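Local coordinates for protein methylxanthine N1-demethylase NdmA (Pseudomonas putida, PDB 6ICN) that catalyses the N1-demethylation of caffeine to theobromine and formaldehyde, as the Rieske-type, non-heme iron oxygenase that begins bacterial caffeine degradation, at residues Pro212-Val223 / Leu357-Tyr368. Numbering follows the deposited sequence.
Sequences PMDRFNGQFRFV and LLDPVIESDRSY
D214 holds E363 and S364 of the C-terminal tail through its carboxylate. D214 OD1 accepts two backbone N-H groups: E363 N at 2.8 Å, nearly in line with the C-O bond, and S364 N on the syn lone pair. D214 OD2 probably takes the S364 hydroxyl. It also forms a salt bridge with R366, the planes steeply turned, but the two groups are modelled too close, so both contacts are doubtful in detail. The M213 N-H bonds to E363 OE1 from above the carboxylate plane. Y368 lies on F216 in an offset stack, centroids 4.9 Å apart and planes at 15°. Y368 CB sits over one face of the F216 ring, toward its rim. R221 NH1 approaches Y368 CE2 to 3.3 Å, its guanidinium nearly perpendicular to the ring.

Strands 214-216 and 219-225 form a beta hairpin with a type I' turn. The tail adds a single antiparallel bridge to 214-216, an edge strand of the antiparallel sheet: R215 N to V361 O, 2.8 Å, and V361 N to R215 O, 3.0 Å.

Further out, K330 forms a salt bridge with E363 OE1. Q219 OE1 receives both NE and NH2 of R221, steadying that guanidinium. One water links G218 N to L357 O and D359 O.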
ATOM      1  N   PRO A 212      50.306  13.057  -5.412  1.00 27.18           N
ATOM      2  CA  PRO A 212      50.513  14.293  -4.650  1.00 26.94           C
ATOM      3  C   PRO A 212      49.236  15.121  -4.608  1.00 25.71           C
ATOM      4  O   PRO A 212      48.436  15.108  -5.546  1.00 27.73           O
ATOM      5  CB  PRO A 212      51.625  15.013  -5.424  1.00 32.39           C
ATOM      6  CG  PRO A 212      51.607  14.417  -6.776  1.00 34.23           C
ATOM      7  CD  PRO A 212      51.093  13.022  -6.656  1.00 33.77           C
ATOM      8  N   MET A 213      49.043  15.818  -3.493  1.00 22.42           N
ATOM      9  CA  MET A 213      47.850  16.626  -3.255  1.00 27.27           C
ATOM     10  C   MET A 213      48.264  18.020  -2.815  1.00 25.60           C
ATOM     11  O   MET A 213      49.061  18.167  -1.884  1.00 28.02           O
ATOM     12  CB  MET A 213      46.946  16.006  -2.182  1.00 26.96           C
ATOM     13  CG  MET A 213      46.453  14.624  -2.522  1.00 25.46           C
ATOM     14  SD  MET A 213      45.572  13.870  -1.138  1.00 23.84           S
ATOM     15  CE  MET A 213      44.048  14.853  -1.153  1.00 23.19           C
ATOM     16  N   ASP A 214      47.707  19.034  -3.471  1.00 24.14           N
ATOM     17  CA  ASP A 214      47.978  20.428  -3.156  1.00 24.20           C
ATOM     18  C   ASP A 214      46.753  21.081  -2.541  1.00 27.03           C
ATOM     19  O   ASP A 214      45.622  20.831  -2.980  1.00 24.65           O
ATOM     20  CB  ASP A 214      48.359  21.217  -4.413  1.00 26.01           C
ATOM     21  CG  ASP A 214      49.545  20.631  -5.126  1.00 33.07           C
ATOM     22  OD1 ASP A 214      50.440  20.082  -4.449  1.00 32.10           O
ATOM     23  OD2 ASP A 214      49.576  20.720  -6.370  1.00 37.30           O
ATOM     24  N   ARG A 215      46.987  21.939  -1.549  1.00 22.41           N
ATOM     25  CA  ARG A 215      45.981  22.873  -1.066  1.00 23.40           C
ATOM     26  C   ARG A 215      46.244  24.232  -1.698  1.00 30.13           C
ATOM     27  O   ARG A 215      47.367  24.745  -1.633  1.00 27.64           O
ATOM     28  CB  ARG A 215      45.994  23.017   0.452  1.00 23.37           C
ATOM     29  CG  ARG A 215      45.979  21.734   1.270  1.00 22.72           C
ATOM     30  CD  ARG A 215      45.932  22.142   2.702  1.00 22.84           C
ATOM     31  NE  ARG A 215      45.948  21.030   3.651  1.00 20.78           N
ATOM     32  CZ  ARG A 215      45.918  21.197   4.964  1.00 21.01           C
ATOM     33  NH1 ARG A 215      45.948  20.148   5.779  1.00 21.57           N
ATOM     34  NH2 ARG A 215      45.884  22.427   5.471  1.00 25.23           N
ATOM     35  N   PHE A 216      45.216  24.810  -2.305  1.00 24.12           N
ATOM     36  CA  PHE A 216      45.366  26.124  -2.919  1.00 25.82           C
ATOM     37  C   PHE A 216      44.002  26.797  -2.939  1.00 28.87           C
ATOM     38  O   PHE A 216      43.034  26.216  -3.444  1.00 26.65           O
ATOM     39  CB  PHE A 216      45.944  26.004  -4.333  1.00 28.83           C
ATOM     40  CG  PHE A 216      46.276  27.328  -4.961  1.00 33.34           C
ATOM     41  CD1 PHE A 216      47.413  28.018  -4.584  1.00 37.79           C
ATOM     42  CD2 PHE A 216      45.443  27.882  -5.918  1.00 37.08           C
ATOM     43  CE1 PHE A 216      47.723  29.238  -5.156  1.00 41.27           C
ATOM     44  CE2 PHE A 216      45.751  29.105  -6.494  1.00 41.36           C
ATOM     45  CZ  PHE A 216      46.886  29.781  -6.107  1.00 41.65           C
ATOM     46  N   ASN A 217      43.928  27.998  -2.365  1.00 25.67           N
ATOM     47  CA  ASN A 217      42.704  28.804  -2.384  1.00 29.41           C
ATOM     48  C   ASN A 217      41.514  28.047  -1.797  1.00 25.63           C
ATOM     49  O   ASN A 217      40.386  28.156  -2.284  1.00 29.37           O
ATOM     50  CB  ASN A 217      42.378  29.284  -3.800  1.00 29.34           C
ATOM     51  CG  ASN A 217      43.325  30.365  -4.288  1.00 39.71           C
ATOM     52  OD1 ASN A 217      44.063  30.974  -3.502  1.00 45.28           O
ATOM     53  ND2 ASN A 217      43.297  30.621  -5.589  1.00 41.87           N
ATOM     54  N   GLY A 218      41.762  27.277  -0.739  1.00 25.17           N
ATOM     55  CA  GLY A 218      40.687  26.533  -0.102  1.00 25.10           C
ATOM     56  C   GLY A 218      40.210  25.323  -0.877  1.00 23.57           C
ATOM     57  O   GLY A 218      39.104  24.825  -0.613  1.00 22.32           O
ATOM     58  N   GLN A 219      41.013  24.835  -1.819  1.00 22.51           N
ATOM     59  CA  GLN A 219      40.694  23.676  -2.637  1.00 22.39           C
ATOM     60  C   GLN A 219      41.776  22.619  -2.484  1.00 25.03           C
ATOM     61  O   GLN A 219      42.961  22.944  -2.361  1.00 24.71           O
ATOM     62  CB  GLN A 219      40.574  24.049  -4.117  1.00 23.45           C
ATOM     63  CG  GLN A 219      39.704  25.278  -4.371  1.00 24.90           C
ATOM     64  CD  GLN A 219      39.921  25.854  -5.755  1.00 24.61           C
ATOM     65  OE1 GLN A 219      40.918  25.560  -6.412  1.00 27.19           O
ATOM     66  NE2 GLN A 219      38.986  26.680  -6.205  1.00 32.04           N
ATOM     67  N   PHE A 220      41.371  21.350  -2.502  1.00 20.25           N
ATOM     68  CA  PHE A 220      42.309  20.262  -2.723  1.00 22.35           C
ATOM     69  C   PHE A 220      42.424  20.025  -4.223  1.00 26.44           C
ATOM     70  O   PHE A 220      41.407  19.876  -4.912  1.00 25.95           O
ATOM     71  CB  PHE A 220      41.842  18.985  -2.017  1.00 21.86           C
ATOM     72  CG  PHE A 220      42.696  18.580  -0.840  1.00 21.99           C
ATOM     73  CD1 PHE A 220      44.066  18.799  -0.848  1.00 25.42           C
ATOM     74  CD2 PHE A 220      42.130  17.947   0.262  1.00 25.36           C
ATOM     75  CE1 PHE A 220      44.859  18.411   0.234  1.00 28.19           C
ATOM     76  CE2 PHE A 220      42.923  17.562   1.356  1.00 24.42           C
ATOM     77  CZ  PHE A 220      44.281  17.800   1.334  1.00 26.28           C
ATOM     78  N   ARG A 221      43.657  19.986  -4.734  1.00 23.66           N
ATOM     79  CA  ARG A 221      43.905  19.723  -6.145  1.00 23.30           C
ATOM     80  C   ARG A 221      44.800  18.502  -6.288  1.00 27.40           C
ATOM     81  O   ARG A 221      45.838  18.406  -5.617  1.00 28.10           O
ATOM     82  CB  ARG A 221      44.547  20.934  -6.832  1.00 26.72           C
ATOM     83  CG  ARG A 221      43.714  22.199  -6.731  1.00 29.22           C
ATOM     84  CD  ARG A 221      44.182  23.246  -7.698  1.00 34.09           C
ATOM     85  NE  ARG A 221      43.415  24.473  -7.536  1.00 33.84           N
ATOM     86  CZ  ARG A 221      43.580  25.552  -8.291  1.00 39.94           C
ATOM     87  NH1 ARG A 221      44.486  25.545  -9.260  1.00 42.73           N
ATOM     88  NH2 ARG A 221      42.837  26.631  -8.082  1.00 37.57           N
ATOM     89  N   PHE A 222      44.397  17.570  -7.151  1.00 26.55           N
ATOM     90  CA  PHE A 222      45.196  16.377  -7.420  1.00 26.81           C
ATOM     91  C   PHE A 222      44.736  15.741  -8.729  1.00 29.48           C
ATOM     92  O   PHE A 222      43.604  15.955  -9.178  1.00 26.12           O
ATOM     93  CB  PHE A 222      45.147  15.370  -6.250  1.00 24.65           C
ATOM     94  CG  PHE A 222      43.748  15.038  -5.747  1.00 22.56           C
ATOM     95  CD1 PHE A 222      43.142  15.812  -4.761  1.00 23.55           C
ATOM     96  CD2 PHE A 222      43.081  13.925  -6.224  1.00 23.53           C
ATOM     97  CE1 PHE A 222      41.859  15.488  -4.286  1.00 24.16           C
ATOM     98  CE2 PHE A 222      41.800  13.588  -5.762  1.00 21.55           C
ATOM     99  CZ  PHE A 222      41.189  14.374  -4.798  1.00 20.14           C
ATOM    100  N   VAL A 223      45.639  14.963  -9.343  1.00 28.72           N
ATOM    101  CA  VAL A 223      45.440  14.373 -10.667  1.00 28.95           C
ATOM    102  C   VAL A 223      45.686  12.866 -10.612  1.00 35.65           C
ATOM    103  O   VAL A 223      46.609  12.402  -9.933  1.00 39.51           O
ATOM    104  CB  VAL A 223      46.358  15.044 -11.713  1.00 33.07           C
ATOM    105  CG1 VAL A 223      46.177  14.418 -13.092  1.00 36.84           C
ATOM    106  CG2 VAL A 223      46.095  16.541 -11.768  1.00 34.90           C
ATOM    107  N   LEU A 357      42.121  27.665   6.032  1.00 23.28           N
ATOM    108  CA  LEU A 357      41.415  27.410   4.781  1.00 21.09           C
ATOM    109  C   LEU A 357      42.234  27.810   3.566  1.00 23.84           C
ATOM    110  O   LEU A 357      42.321  27.053   2.598  1.00 21.38           O
ATOM    111  CB  LEU A 357      40.083  28.164   4.762  1.00 19.51           C
ATOM    112  CG  LEU A 357      39.234  27.925   3.513  1.00 22.05           C
ATOM    113  CD1 LEU A 357      38.858  26.430   3.406  1.00 22.42           C
ATOM    114  CD2 LEU A 357      37.990  28.790   3.563  1.00 23.56           C
ATOM    115  N   LEU A 358      42.821  29.019   3.580  1.00 22.61           N
ATOM    116  CA  LEU A 358      43.338  29.615   2.358  1.00 22.26           C
ATOM    117  C   LEU A 358      44.860  29.580   2.218  1.00 25.02           C
ATOM    118  O   LEU A 358      45.365  29.888   1.132  1.00 26.99           O
ATOM    119  CB  LEU A 358      42.851  31.069   2.241  1.00 24.44           C
ATOM    120  CG  LEU A 358      41.339  31.241   2.087  1.00 27.30           C
ATOM    121  CD1 LEU A 358      40.954  32.732   2.066  1.00 30.78           C
ATOM    122  CD2 LEU A 358      40.843  30.526   0.826  1.00 24.53           C
ATOM    123  N   ASP A 359      45.600  29.185   3.241  1.00 26.01           N
ATOM    124  CA  ASP A 359      47.057  29.095   3.082  1.00 25.44           C
ATOM    125  C   ASP A 359      47.406  27.970   2.112  1.00 30.08           C
ATOM    126  O   ASP A 359      46.818  26.877   2.189  1.00 27.76           O
ATOM    127  CB  ASP A 359      47.764  28.870   4.414  1.00 26.85           C
ATOM    128  CG  ASP A 359      47.832  30.125   5.273  1.00 31.20           C
ATOM    129  OD1 ASP A 359      47.556  31.229   4.762  1.00 32.13           O
ATOM    130  OD2 ASP A 359      48.154  29.998   6.467  1.00 32.25           O
ATOM    131  N   PRO A 360      48.312  28.200   1.169  1.00 28.63           N
ATOM    132  CA  PRO A 360      48.698  27.138   0.239  1.00 27.87           C
ATOM    133  C   PRO A 360      49.607  26.111   0.897  1.00 31.09           C
ATOM    134  O   PRO A 360      50.412  26.426   1.776  1.00 29.41           O
ATOM    135  CB  PRO A 360      49.431  27.896  -0.874  1.00 32.68           C
ATOM    136  CG  PRO A 360      49.983  29.093  -0.174  1.00 31.60           C
ATOM    137  CD  PRO A 360      48.965  29.482   0.850  1.00 32.92           C
ATOM    138  N   VAL A 361      49.442  24.858   0.475  1.00 27.64           N
ATOM    139  CA  VAL A 361      50.333  23.763   0.846  1.00 28.29           C
ATOM    140  C   VAL A 361      50.555  22.926  -0.402  1.00 32.19           C
ATOM    141  O   VAL A 361      49.676  22.161  -0.817  1.00 30.24           O
ATOM    142  CB  VAL A 361      49.775  22.895   1.988  1.00 25.97           C
ATOM    143  CG1 VAL A 361      50.764  21.770   2.308  1.00 28.28           C
ATOM    144  CG2 VAL A 361      49.457  23.724   3.223  1.00 27.20           C
ATOM    145  N   ILE A 362      51.719  23.071  -1.022  1.00 28.75           N
ATOM    146  CA  ILE A 362      51.983  22.471  -2.320  1.00 28.72           C
ATOM    147  C   ILE A 362      52.917  21.290  -2.119  1.00 36.38           C
ATOM    148  O   ILE A 362      53.952  21.416  -1.454  1.00 34.83           O
ATOM    149  CB  ILE A 362      52.591  23.491  -3.300  1.00 30.15           C
ATOM    150  CG1 ILE A 362      51.735  24.762  -3.352  1.00 34.38           C
ATOM    151  CG2 ILE A 362      52.764  22.871  -4.670  1.00 34.27           C
ATOM    152  CD1 ILE A 362      50.287  24.525  -3.726  1.00 36.70           C
ATOM    153  N   GLU A 363      52.554  20.141  -2.680  1.00 34.55           N
ATOM    154  CA  GLU A 363      53.498  19.039  -2.729  1.00 37.92           C
ATOM    155  C   GLU A 363      53.730  18.494  -4.133  1.00 38.13           C
ATOM    156  O   GLU A 363      54.668  17.711  -4.318  1.00 40.02           O
ATOM    157  CB  GLU A 363      53.068  17.910  -1.773  1.00 40.38           C
ATOM    158  CG  GLU A 363      51.955  17.050  -2.250  1.00 37.14           C
ATOM    159  CD  GLU A 363      51.434  16.082  -1.173  1.00 37.13           C
ATOM    160  OE1 GLU A 363      50.993  14.994  -1.550  1.00 30.48           O
ATOM    161  OE2 GLU A 363      51.450  16.401   0.034  1.00 44.30           O
ATOM    162  N   SER A 364      52.950  18.911  -5.131  1.00 34.50           N
ATOM    163  CA  SER A 364      53.217  18.541  -6.508  1.00 36.53           C
ATOM    164  C   SER A 364      54.224  19.520  -7.111  1.00 43.57           C
ATOM    165  O   SER A 364      54.663  20.474  -6.465  1.00 41.06           O
ATOM    166  CB  SER A 364      51.927  18.518  -7.325  1.00 41.24           C
ATOM    167  OG  SER A 364      51.622  19.820  -7.795  1.00 39.93           O
ATOM    168  N   ASP A 365      54.592  19.290  -8.371  1.00 48.95           N
ATOM    169  CA  ASP A 365      55.530  20.155  -9.073  1.00 52.73           C
ATOM    170  C   ASP A 365      54.827  21.172  -9.972  1.00 56.16           C
ATOM    171  O   ASP A 365      55.448  21.697 -10.903  1.00 55.43           O
ATOM    172  CB  ASP A 365      56.510  19.314  -9.892  1.00 53.39           C
ATOM    173  CG  ASP A 365      55.840  18.590 -11.050  1.00 57.89           C
ATOM    174  OD1 ASP A 365      54.594  18.472 -11.053  1.00 60.18           O
ATOM    175  OD2 ASP A 365      56.565  18.135 -11.961  1.00 61.89           O
ATOM    176  N   ARG A 366      53.552  21.452  -9.722  1.00 55.21           N
ATOM    177  CA  ARG A 366      52.788  22.295 -10.627  1.00 55.24           C
ATOM    178  C   ARG A 366      52.886  23.762 -10.228  1.00 58.68           C
ATOM    179  O   ARG A 366      53.220  24.103  -9.089  1.00 57.92           O
ATOM    180  CB  ARG A 366      51.327  21.847 -10.688  1.00 52.43           C
ATOM    181  CG  ARG A 366      51.174  20.371 -11.011  1.00 53.10           C
ATOM    182  CD  ARG A 366      49.723  19.931 -10.886  1.00 53.90           C
ATOM    183  NE  ARG A 366      49.191  20.241  -9.565  1.00 54.72           N
ATOM    184  CZ  ARG A 366      48.548  19.370  -8.786  1.00 49.44           C
ATOM    185  NH1 ARG A 366      48.355  18.124  -9.202  1.00 48.12           N
ATOM    186  NH2 ARG A 366      48.080  19.743  -7.595  1.00 46.43           N
ATOM    187  N   SER A 367      52.523  24.625 -11.181  1.00 62.11           N
ATOM    188  CA  SER A 367      53.062  25.980 -11.237  1.00 62.47           C
ATOM    189  C   SER A 367      52.715  26.792  -9.994  1.00 64.35           C
ATOM    190  O   SER A 367      53.612  27.273  -9.290  1.00 69.19           O
ATOM    191  CB  SER A 367      52.568  26.683 -12.502  1.00 64.95           C
ATOM    192  OG  SER A 367      53.234  27.924 -12.686  1.00 68.97           O
ATOM    193  N   TYR A 368      51.421  26.974  -9.719  1.00 61.19           N
ATOM    194  CA  TYR A 368      50.965  27.862  -8.635  1.00 61.21           C
ATOM    195  C   TYR A 368      51.728  27.661  -7.318  1.00 59.32           C
ATOM    196  O   TYR A 368      51.634  28.475  -6.396  1.00 60.05           O
ATOM    197  CB  TYR A 368      49.457  27.678  -8.387  1.00 57.70           C
ATOM    198  CG  TYR A 368      49.004  26.234  -8.244  1.00 54.53           C
ATOM    199  CD1 TYR A 368      49.574  25.389  -7.291  1.00 52.79           C
ATOM    200  CD2 TYR A 368      47.999  25.717  -9.059  1.00 52.92           C
ATOM    201  CE1 TYR A 368      49.167  24.074  -7.162  1.00 48.41           C
ATOM    202  CE2 TYR A 368      47.582  24.399  -8.935  1.00 49.33           C
ATOM    203  CZ  TYR A 368      48.168  23.587  -7.983  1.00 47.63           C
ATOM    204  OH  TYR A 368      47.766  22.280  -7.856  1.00 44.28           O
TER
HETATM  205  O   HOH W   1      49.266  19.681   0.237  1.00 32.58           O
HETATM  206  O   HOH W   2      45.894  25.363   4.398  1.00 23.67           O
HETATM  207  O   HOH W   3      46.373  29.133  -1.427  1.00 31.39           O
HETATM  208  O   HOH W   4      44.266  26.454   0.620  1.00 24.71           O